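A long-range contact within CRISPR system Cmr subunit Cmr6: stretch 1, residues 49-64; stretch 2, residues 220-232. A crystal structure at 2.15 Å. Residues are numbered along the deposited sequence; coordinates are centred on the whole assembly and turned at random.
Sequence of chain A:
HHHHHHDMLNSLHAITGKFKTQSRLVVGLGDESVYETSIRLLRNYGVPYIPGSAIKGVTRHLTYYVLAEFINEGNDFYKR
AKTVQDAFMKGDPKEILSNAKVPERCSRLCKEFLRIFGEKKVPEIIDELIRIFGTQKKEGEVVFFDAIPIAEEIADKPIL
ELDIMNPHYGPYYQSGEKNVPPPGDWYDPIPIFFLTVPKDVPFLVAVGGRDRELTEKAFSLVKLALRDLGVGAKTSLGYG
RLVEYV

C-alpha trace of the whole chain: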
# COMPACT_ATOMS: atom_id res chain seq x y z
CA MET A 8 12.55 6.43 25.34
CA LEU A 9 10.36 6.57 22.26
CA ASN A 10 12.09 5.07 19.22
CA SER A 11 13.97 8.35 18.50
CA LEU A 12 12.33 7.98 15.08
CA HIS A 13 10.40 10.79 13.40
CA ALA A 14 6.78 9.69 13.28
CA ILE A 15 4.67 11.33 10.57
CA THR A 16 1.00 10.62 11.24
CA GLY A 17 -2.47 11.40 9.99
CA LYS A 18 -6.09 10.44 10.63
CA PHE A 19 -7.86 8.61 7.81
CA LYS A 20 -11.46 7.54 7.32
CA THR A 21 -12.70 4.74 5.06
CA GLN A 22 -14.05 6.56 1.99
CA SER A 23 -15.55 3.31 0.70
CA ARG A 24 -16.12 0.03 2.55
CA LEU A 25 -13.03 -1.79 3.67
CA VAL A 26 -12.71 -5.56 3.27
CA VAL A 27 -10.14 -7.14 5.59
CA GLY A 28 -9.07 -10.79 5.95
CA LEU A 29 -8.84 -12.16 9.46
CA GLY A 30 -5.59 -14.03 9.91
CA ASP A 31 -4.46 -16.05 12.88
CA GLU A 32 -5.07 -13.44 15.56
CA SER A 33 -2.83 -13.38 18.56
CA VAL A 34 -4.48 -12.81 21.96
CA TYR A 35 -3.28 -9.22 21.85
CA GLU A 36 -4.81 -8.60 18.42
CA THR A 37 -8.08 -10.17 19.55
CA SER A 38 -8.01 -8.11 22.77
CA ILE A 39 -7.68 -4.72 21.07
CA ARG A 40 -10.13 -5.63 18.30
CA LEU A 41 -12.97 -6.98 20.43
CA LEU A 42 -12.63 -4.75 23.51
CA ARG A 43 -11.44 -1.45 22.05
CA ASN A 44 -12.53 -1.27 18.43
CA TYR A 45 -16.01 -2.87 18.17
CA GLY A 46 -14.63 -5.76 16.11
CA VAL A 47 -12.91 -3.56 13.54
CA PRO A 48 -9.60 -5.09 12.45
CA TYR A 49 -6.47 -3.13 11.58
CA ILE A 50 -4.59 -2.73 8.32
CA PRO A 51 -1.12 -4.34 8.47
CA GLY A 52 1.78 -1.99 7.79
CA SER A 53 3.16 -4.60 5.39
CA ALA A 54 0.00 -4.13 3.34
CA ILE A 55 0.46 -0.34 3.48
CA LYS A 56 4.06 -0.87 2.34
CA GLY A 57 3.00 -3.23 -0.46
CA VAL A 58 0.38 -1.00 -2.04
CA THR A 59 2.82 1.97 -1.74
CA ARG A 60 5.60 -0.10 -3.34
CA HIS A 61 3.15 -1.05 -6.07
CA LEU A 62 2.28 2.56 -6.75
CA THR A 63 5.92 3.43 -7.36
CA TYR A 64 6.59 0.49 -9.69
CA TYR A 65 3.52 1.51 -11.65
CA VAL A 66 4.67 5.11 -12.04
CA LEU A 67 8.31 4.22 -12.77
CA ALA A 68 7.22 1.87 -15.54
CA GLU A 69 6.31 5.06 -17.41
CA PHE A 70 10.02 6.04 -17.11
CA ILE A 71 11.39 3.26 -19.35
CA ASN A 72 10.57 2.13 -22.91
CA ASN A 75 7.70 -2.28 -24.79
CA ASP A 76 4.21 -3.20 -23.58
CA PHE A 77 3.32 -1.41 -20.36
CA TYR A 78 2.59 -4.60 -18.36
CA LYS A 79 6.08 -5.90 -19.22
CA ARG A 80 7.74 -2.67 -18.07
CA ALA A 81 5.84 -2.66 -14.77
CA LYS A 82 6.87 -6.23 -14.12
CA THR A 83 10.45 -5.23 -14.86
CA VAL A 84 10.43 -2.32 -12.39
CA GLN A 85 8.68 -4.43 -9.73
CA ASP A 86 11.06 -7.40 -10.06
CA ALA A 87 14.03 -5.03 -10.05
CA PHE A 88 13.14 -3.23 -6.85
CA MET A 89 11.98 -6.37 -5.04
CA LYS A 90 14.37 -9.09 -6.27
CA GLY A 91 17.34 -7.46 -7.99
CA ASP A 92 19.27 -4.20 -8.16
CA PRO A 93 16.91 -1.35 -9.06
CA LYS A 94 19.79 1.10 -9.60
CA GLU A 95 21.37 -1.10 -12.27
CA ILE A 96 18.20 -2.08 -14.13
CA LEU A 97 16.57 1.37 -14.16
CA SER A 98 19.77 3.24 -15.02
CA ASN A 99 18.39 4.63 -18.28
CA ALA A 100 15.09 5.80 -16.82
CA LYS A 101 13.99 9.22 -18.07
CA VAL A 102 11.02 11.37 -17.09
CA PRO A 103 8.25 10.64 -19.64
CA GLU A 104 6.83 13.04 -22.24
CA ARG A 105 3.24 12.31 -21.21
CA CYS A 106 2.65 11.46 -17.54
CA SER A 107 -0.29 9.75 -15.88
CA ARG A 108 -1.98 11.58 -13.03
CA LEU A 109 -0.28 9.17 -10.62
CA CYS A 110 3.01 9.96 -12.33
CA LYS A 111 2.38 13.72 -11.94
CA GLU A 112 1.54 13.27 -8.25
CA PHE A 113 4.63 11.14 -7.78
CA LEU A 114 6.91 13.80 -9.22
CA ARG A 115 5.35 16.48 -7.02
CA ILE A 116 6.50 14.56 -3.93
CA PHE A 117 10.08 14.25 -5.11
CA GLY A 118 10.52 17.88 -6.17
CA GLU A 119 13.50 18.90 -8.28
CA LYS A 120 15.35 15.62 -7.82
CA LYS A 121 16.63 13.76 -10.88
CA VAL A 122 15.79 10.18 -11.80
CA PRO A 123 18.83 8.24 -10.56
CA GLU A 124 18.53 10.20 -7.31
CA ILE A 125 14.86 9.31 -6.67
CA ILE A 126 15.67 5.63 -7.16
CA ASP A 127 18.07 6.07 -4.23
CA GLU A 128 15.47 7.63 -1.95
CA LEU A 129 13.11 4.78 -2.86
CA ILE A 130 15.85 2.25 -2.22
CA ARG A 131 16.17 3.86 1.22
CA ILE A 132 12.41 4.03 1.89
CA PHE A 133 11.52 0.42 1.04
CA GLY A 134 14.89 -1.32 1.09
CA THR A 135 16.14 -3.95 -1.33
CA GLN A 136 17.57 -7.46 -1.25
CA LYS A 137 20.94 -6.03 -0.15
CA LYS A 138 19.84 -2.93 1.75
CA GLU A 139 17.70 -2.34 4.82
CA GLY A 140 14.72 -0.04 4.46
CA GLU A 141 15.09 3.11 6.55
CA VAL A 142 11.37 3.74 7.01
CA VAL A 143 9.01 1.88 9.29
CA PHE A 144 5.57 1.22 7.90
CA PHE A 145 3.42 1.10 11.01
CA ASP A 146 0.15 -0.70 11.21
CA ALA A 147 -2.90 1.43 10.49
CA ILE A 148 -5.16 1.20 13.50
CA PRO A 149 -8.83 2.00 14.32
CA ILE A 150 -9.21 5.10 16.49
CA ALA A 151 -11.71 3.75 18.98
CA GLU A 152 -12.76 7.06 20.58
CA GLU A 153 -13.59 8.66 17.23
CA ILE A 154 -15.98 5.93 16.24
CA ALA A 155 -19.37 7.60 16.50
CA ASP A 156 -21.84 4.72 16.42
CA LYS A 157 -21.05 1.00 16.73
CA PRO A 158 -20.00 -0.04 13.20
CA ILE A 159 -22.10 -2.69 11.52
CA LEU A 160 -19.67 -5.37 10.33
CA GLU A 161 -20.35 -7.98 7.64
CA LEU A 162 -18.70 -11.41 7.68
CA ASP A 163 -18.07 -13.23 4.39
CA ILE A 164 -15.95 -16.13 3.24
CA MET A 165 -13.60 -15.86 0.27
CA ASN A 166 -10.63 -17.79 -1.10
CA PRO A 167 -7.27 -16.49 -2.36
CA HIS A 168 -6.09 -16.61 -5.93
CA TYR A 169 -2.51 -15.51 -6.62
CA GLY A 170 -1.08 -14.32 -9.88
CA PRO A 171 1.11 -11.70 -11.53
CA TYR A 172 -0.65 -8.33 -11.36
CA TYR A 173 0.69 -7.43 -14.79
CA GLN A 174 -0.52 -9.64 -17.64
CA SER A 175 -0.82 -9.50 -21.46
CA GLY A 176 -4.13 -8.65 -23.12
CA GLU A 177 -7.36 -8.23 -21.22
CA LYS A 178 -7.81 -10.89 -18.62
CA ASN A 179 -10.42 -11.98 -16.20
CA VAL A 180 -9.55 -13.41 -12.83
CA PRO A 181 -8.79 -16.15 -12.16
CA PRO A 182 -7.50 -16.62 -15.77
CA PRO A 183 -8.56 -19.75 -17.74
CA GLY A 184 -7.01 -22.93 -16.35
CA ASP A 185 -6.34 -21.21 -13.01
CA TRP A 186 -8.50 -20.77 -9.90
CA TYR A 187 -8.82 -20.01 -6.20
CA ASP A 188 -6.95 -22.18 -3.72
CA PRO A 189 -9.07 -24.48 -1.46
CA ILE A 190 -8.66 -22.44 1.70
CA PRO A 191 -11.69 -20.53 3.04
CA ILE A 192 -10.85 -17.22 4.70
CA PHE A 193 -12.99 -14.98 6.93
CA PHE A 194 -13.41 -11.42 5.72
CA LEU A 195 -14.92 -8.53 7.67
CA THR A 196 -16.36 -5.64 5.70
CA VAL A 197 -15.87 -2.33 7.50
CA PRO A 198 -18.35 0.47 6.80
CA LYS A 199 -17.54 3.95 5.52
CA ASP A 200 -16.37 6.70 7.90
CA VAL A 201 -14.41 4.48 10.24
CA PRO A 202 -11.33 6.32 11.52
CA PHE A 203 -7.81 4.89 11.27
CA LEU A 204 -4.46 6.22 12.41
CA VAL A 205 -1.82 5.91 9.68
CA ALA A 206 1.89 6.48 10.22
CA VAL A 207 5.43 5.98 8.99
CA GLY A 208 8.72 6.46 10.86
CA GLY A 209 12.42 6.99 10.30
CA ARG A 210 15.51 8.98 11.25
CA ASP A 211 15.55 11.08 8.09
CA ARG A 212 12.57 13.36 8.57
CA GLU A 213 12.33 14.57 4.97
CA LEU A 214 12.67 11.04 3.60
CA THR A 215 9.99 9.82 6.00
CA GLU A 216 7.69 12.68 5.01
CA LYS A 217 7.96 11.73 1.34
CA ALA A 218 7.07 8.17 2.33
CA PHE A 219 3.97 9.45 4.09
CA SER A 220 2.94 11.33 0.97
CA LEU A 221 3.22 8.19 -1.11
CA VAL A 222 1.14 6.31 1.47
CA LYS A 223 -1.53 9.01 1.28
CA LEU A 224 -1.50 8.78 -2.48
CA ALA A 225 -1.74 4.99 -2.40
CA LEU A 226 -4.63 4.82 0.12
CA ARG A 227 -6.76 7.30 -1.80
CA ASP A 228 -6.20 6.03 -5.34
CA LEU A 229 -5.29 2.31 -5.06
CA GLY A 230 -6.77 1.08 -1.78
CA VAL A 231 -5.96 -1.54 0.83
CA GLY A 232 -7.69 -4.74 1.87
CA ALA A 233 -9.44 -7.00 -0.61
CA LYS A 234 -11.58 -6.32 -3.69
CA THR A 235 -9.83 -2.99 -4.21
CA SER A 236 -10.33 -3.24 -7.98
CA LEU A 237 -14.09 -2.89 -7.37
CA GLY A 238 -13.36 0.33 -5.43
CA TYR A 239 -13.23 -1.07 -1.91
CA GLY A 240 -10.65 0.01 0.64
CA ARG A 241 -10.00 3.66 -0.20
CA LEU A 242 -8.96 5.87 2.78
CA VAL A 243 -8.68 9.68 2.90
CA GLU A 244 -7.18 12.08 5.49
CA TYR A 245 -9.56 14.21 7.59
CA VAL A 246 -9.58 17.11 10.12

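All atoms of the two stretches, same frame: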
# COMPACT_ATOMS: atom_id res chain seq x y z
N TYR A 49 -7.37 -4.14 12.11
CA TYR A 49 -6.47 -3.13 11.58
C TYR A 49 -5.97 -3.49 10.20
O TYR A 49 -6.24 -4.57 9.68
CB TYR A 49 -5.27 -2.92 12.52
CG TYR A 49 -4.36 -4.13 12.66
CD1 TYR A 49 -3.18 -4.23 11.93
CD2 TYR A 49 -4.66 -5.14 13.56
CE1 TYR A 49 -2.33 -5.32 12.08
CE2 TYR A 49 -3.81 -6.23 13.73
CZ TYR A 49 -2.65 -6.32 12.99
OH TYR A 49 -1.81 -7.40 13.18
N ILE A 50 -5.25 -2.53 9.60
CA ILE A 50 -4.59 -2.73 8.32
C ILE A 50 -3.10 -2.88 8.56
O ILE A 50 -2.46 -1.93 9.02
CB ILE A 50 -4.82 -1.53 7.38
CG1 ILE A 50 -6.31 -1.36 7.08
CG2 ILE A 50 -3.99 -1.68 6.13
CD1 ILE A 50 -6.78 0.09 7.10
N PRO A 51 -2.55 -4.06 8.25
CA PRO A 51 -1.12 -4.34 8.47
C PRO A 51 -0.22 -3.36 7.73
O PRO A 51 -0.46 -3.02 6.58
CB PRO A 51 -0.95 -5.76 7.93
CG PRO A 51 -2.29 -6.33 7.84
CD PRO A 51 -3.25 -5.21 7.66
N GLY A 52 0.83 -2.91 8.40
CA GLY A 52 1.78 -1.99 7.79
C GLY A 52 2.49 -2.59 6.58
O GLY A 52 2.99 -1.87 5.72
N SER A 53 2.56 -3.92 6.53
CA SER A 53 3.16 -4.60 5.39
C SER A 53 2.25 -4.44 4.18
O SER A 53 2.72 -4.30 3.06
CB SER A 53 3.41 -6.09 5.71
OG SER A 53 2.20 -6.81 5.88
N ALA A 54 0.94 -4.42 4.42
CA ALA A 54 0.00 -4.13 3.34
C ALA A 54 0.09 -2.67 2.89
O ALA A 54 -0.01 -2.38 1.70
CB ALA A 54 -1.42 -4.47 3.75
N ILE A 55 0.28 -1.75 3.83
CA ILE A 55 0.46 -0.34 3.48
C ILE A 55 1.74 -0.18 2.67
O ILE A 55 1.75 0.51 1.64
CB ILE A 55 0.49 0.55 4.74
CG1 ILE A 55 -0.91 0.57 5.36
CG2 ILE A 55 0.94 1.98 4.39
CD1 ILE A 55 -1.10 1.63 6.40
N LYS A 56 2.80 -0.87 3.08
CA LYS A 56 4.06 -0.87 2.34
C LYS A 56 3.92 -1.45 0.93
O LYS A 56 4.45 -0.90 -0.02
CB LYS A 56 5.10 -1.67 3.11
CG LYS A 56 6.50 -1.54 2.57
CD LYS A 56 7.48 -2.37 3.36
CE LYS A 56 8.90 -1.90 3.08
NZ LYS A 56 9.95 -2.75 3.69
N GLY A 57 3.22 -2.58 0.82
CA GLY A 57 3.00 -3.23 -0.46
C GLY A 57 2.29 -2.37 -1.49
O GLY A 57 2.79 -2.18 -2.60
N VAL A 58 1.11 -1.87 -1.14
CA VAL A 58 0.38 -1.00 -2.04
C VAL A 58 1.19 0.27 -2.41
O VAL A 58 1.11 0.75 -3.53
CB VAL A 58 -0.99 -0.60 -1.44
CG1 VAL A 58 -0.81 0.27 -0.19
CG2 VAL A 58 -1.85 0.11 -2.49
N THR A 59 1.99 0.79 -1.47
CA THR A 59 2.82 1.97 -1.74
C THR A 59 4.01 1.64 -2.64
O THR A 59 4.34 2.41 -3.52
CB THR A 59 3.33 2.62 -0.43
OG1 THR A 59 2.23 2.97 0.39
CG2 THR A 59 4.11 3.88 -0.72
N ARG A 60 4.66 0.50 -2.40
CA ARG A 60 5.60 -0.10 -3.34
C ARG A 60 5.01 -0.18 -4.75
O ARG A 60 5.62 0.25 -5.73
CB ARG A 60 5.96 -1.54 -2.94
CG ARG A 60 7.03 -1.80 -1.91
CD ARG A 60 7.29 -3.31 -1.95
NE ARG A 60 8.02 -3.84 -0.80
CZ ARG A 60 9.34 -3.97 -0.75
NH1 ARG A 60 10.08 -3.58 -1.77
NH2 ARG A 60 9.93 -4.46 0.33
N HIS A 61 3.84 -0.78 -4.82
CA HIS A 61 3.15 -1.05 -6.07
C HIS A 61 2.93 0.21 -6.86
O HIS A 61 3.17 0.26 -8.07
CB HIS A 61 1.80 -1.73 -5.79
CG HIS A 61 1.03 -2.07 -7.02
ND1 HIS A 61 0.26 -1.15 -7.71
CD2 HIS A 61 0.86 -3.26 -7.67
CE1 HIS A 61 -0.32 -1.74 -8.74
NE2 HIS A 61 0.02 -3.02 -8.74
N LEU A 62 2.48 1.25 -6.16
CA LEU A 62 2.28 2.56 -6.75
C LEU A 62 3.54 3.03 -7.47
O LEU A 62 3.47 3.48 -8.62
CB LEU A 62 1.89 3.57 -5.66
CG LEU A 62 1.82 5.04 -6.05
CD1 LEU A 62 0.84 5.28 -7.18
CD2 LEU A 62 1.43 5.88 -4.84
N THR A 63 4.68 2.90 -6.80
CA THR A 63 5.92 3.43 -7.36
C THR A 63 6.44 2.60 -8.53
O THR A 63 7.14 3.13 -9.39
CB THR A 63 7.03 3.53 -6.29
OG1 THR A 63 7.51 2.22 -5.97
CG2 THR A 63 6.48 4.19 -5.02
N TYR A 64 6.13 1.31 -8.57
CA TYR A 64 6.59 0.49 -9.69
C TYR A 64 5.73 0.82 -10.90
O TYR A 64 6.18 0.75 -12.03
CB TYR A 64 6.50 -1.00 -9.39
CG TYR A 64 7.18 -1.43 -8.11
CD1 TYR A 64 8.27 -0.74 -7.62
CD2 TYR A 64 6.72 -2.53 -7.40
CE1 TYR A 64 8.88 -1.13 -6.45
CE2 TYR A 64 7.32 -2.93 -6.25
CZ TYR A 64 8.40 -2.23 -5.78
OH TYR A 64 9.01 -2.63 -4.62
N SER A 220 3.68 10.73 2.07
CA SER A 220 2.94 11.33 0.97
C SER A 220 2.59 10.26 -0.06
O SER A 220 1.51 10.27 -0.65
CB SER A 220 3.76 12.45 0.33
OG SER A 220 3.70 13.61 1.12
N LEU A 221 3.50 9.31 -0.25
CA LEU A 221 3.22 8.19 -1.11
C LEU A 221 2.11 7.33 -0.51
O LEU A 221 1.24 6.86 -1.22
CB LEU A 221 4.50 7.38 -1.35
CG LEU A 221 5.52 8.05 -2.27
CD1 LEU A 221 6.77 7.20 -2.39
CD2 LEU A 221 4.91 8.31 -3.65
N VAL A 222 2.13 7.15 0.81
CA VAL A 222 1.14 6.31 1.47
C VAL A 222 -0.26 6.91 1.34
O VAL A 222 -1.24 6.21 1.05
CB VAL A 222 1.51 6.12 2.95
CG1 VAL A 222 0.31 5.65 3.78
CG2 VAL A 222 2.68 5.15 3.07
N LYS A 223 -0.33 8.23 1.54
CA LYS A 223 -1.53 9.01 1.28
C LYS A 223 -2.06 8.74 -0.11
O LYS A 223 -3.23 8.41 -0.31
CB LYS A 223 -1.25 10.51 1.42
CG LYS A 223 -1.71 11.17 2.70
CD LYS A 223 -1.36 12.67 2.73
CE LYS A 223 -2.35 13.50 1.91
NZ LYS A 223 -3.69 13.55 2.55
N LEU A 224 -1.17 8.95 -1.08
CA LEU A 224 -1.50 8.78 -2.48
C LEU A 224 -2.04 7.37 -2.72
O LEU A 224 -3.06 7.19 -3.38
CB LEU A 224 -0.24 9.05 -3.32
CG LEU A 224 -0.31 9.10 -4.84
CD1 LEU A 224 -1.47 9.97 -5.31
CD2 LEU A 224 1.02 9.64 -5.34
N ALA A 225 -1.38 6.38 -2.16
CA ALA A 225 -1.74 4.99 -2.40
C ALA A 225 -3.07 4.59 -1.74
O ALA A 225 -3.84 3.81 -2.30
CB ALA A 225 -0.60 4.07 -1.93
N LEU A 226 -3.38 5.16 -0.58
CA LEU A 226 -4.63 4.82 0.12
C LEU A 226 -5.85 5.45 -0.53
O LEU A 226 -6.95 4.91 -0.46
CB LEU A 226 -4.56 5.24 1.60
CG LEU A 226 -3.47 4.62 2.49
CD1 LEU A 226 -3.57 5.16 3.94
CD2 LEU A 226 -3.51 3.10 2.48
N ARG A 227 -5.66 6.61 -1.14
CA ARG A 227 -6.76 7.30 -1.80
C ARG A 227 -7.05 6.67 -3.16
O ARG A 227 -8.19 6.39 -3.47
CB ARG A 227 -6.40 8.78 -1.97
CG ARG A 227 -7.52 9.67 -2.47
CD ARG A 227 -6.99 11.08 -2.70
NE ARG A 227 -6.02 11.10 -3.80
CZ ARG A 227 -4.97 11.92 -3.87
NH1 ARG A 227 -4.74 12.79 -2.90
NH2 ARG A 227 -4.16 11.86 -4.91
N ASP A 228 -6.01 6.41 -3.94
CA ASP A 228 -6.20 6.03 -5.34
C ASP A 228 -6.09 4.52 -5.65
O ASP A 228 -6.64 4.07 -6.64
CB ASP A 228 -5.23 6.82 -6.23
CG ASP A 228 -5.53 8.33 -6.23
OD1 ASP A 228 -6.62 8.73 -5.75
OD2 ASP A 228 -4.68 9.11 -6.70
N LEU A 229 -5.41 3.75 -4.81
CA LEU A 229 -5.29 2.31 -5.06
C LEU A 229 -6.10 1.47 -4.06
O LEU A 229 -6.80 0.54 -4.44
CB LEU A 229 -3.82 1.89 -5.02
CG LEU A 229 -2.97 2.60 -6.08
CD1 LEU A 229 -1.52 2.15 -6.06
CD2 LEU A 229 -3.56 2.38 -7.45
N GLY A 230 -6.00 1.80 -2.78
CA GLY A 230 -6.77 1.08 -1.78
C GLY A 230 -6.02 -0.05 -1.10
O GLY A 230 -5.04 -0.58 -1.64
N VAL A 231 -6.48 -0.40 0.10
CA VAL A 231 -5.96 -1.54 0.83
C VAL A 231 -7.09 -2.52 1.12
O VAL A 231 -8.27 -2.21 0.91
CB VAL A 231 -5.30 -1.13 2.16
CG1 VAL A 231 -3.89 -0.62 1.95
CG2 VAL A 231 -6.18 -0.10 2.87
N GLY A 232 -6.72 -3.69 1.62
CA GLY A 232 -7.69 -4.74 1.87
C GLY A 232 -7.97 -5.45 0.56
O GLY A 232 -7.22 -5.31 -0.41

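Two helices that cross at a right angle can approach closely only over a short length, and the packing of residues 49-64 against residues 220-232 of Cmr6 illustrates how such a contact is built. The axes of helix 52-64 and helix 220-228 come within 8.8 Å, with an angle of 90° between their N-to-C directions. Near the crossing lie Thr59 and Ala225, whose CA atoms are 5.5 Å apart; the small methyl of Ala225 points toward the partner helix and leaves room for its backbone to come near.

The contact is held by apolar packing, and no hydrogen bond spans it. Val58 and Leu62, one helical turn apart, carry much of it. Val58 packs against both the second helix and what comes after it: its CG1 lies 4.2 Å from Ala225 CB and 3.9 Å from Val231 CG1, and its CG2 lies 3.7 Å from Leu229 CB. Leu62 packs through its CD2 against Leu224 CG at 3.7 Å and Ala225 CB at 4.0 Å, and its CB meets Leu229 CD1 at 3.7 Å. Leu229 thus touches both residues, and its CD1 also approaches His61 ND1 obliquely at 4.1 Å. Away from the crossing, the packing continues through Ile55 CG2 and Val222 CG1, 3.8 Å apart, and through Ile50 CG2 and Val231 CB at 4.2 Å, which brings the loop before the first helix into the contact.

A second group of contacts involves side chains that are polar but present no unpaired hydroxyl donor to the apolar surface. Thr59 OG1 donates to Ile55 O at 2.8 Å, a bond to its own helix backbone. With its proton so engaged, the same OG1 sits 3.5 Å from Val222 CG2 and 3.8 Å from Ala225 CB, while Thr59 CG2 packs 3.6 Å from Leu221 CB. Thr63 does something similar, with a different rotamer (p, against m for Thr59): its OG1 donates to Arg60 O, three residues back rather than four, at 2.7 Å, and its CG2 lies 4.0 Å from Leu221 CD1.

Backbone atoms complete the contact. Val58 CG2 lies 3.4 Å from Gly230 O, the shortest approach between the stretches, and Leu62 CD2 lies 3.8 Å from Leu221 O. Gly230 leaves helical geometry with a phi of 96°, and at these backbone angles a CB would be jammed against the preceding carbonyl oxygen. Beyond this turn, the side chain of Val231 points back toward the first stretch, so the contact extends past the end of the second helix.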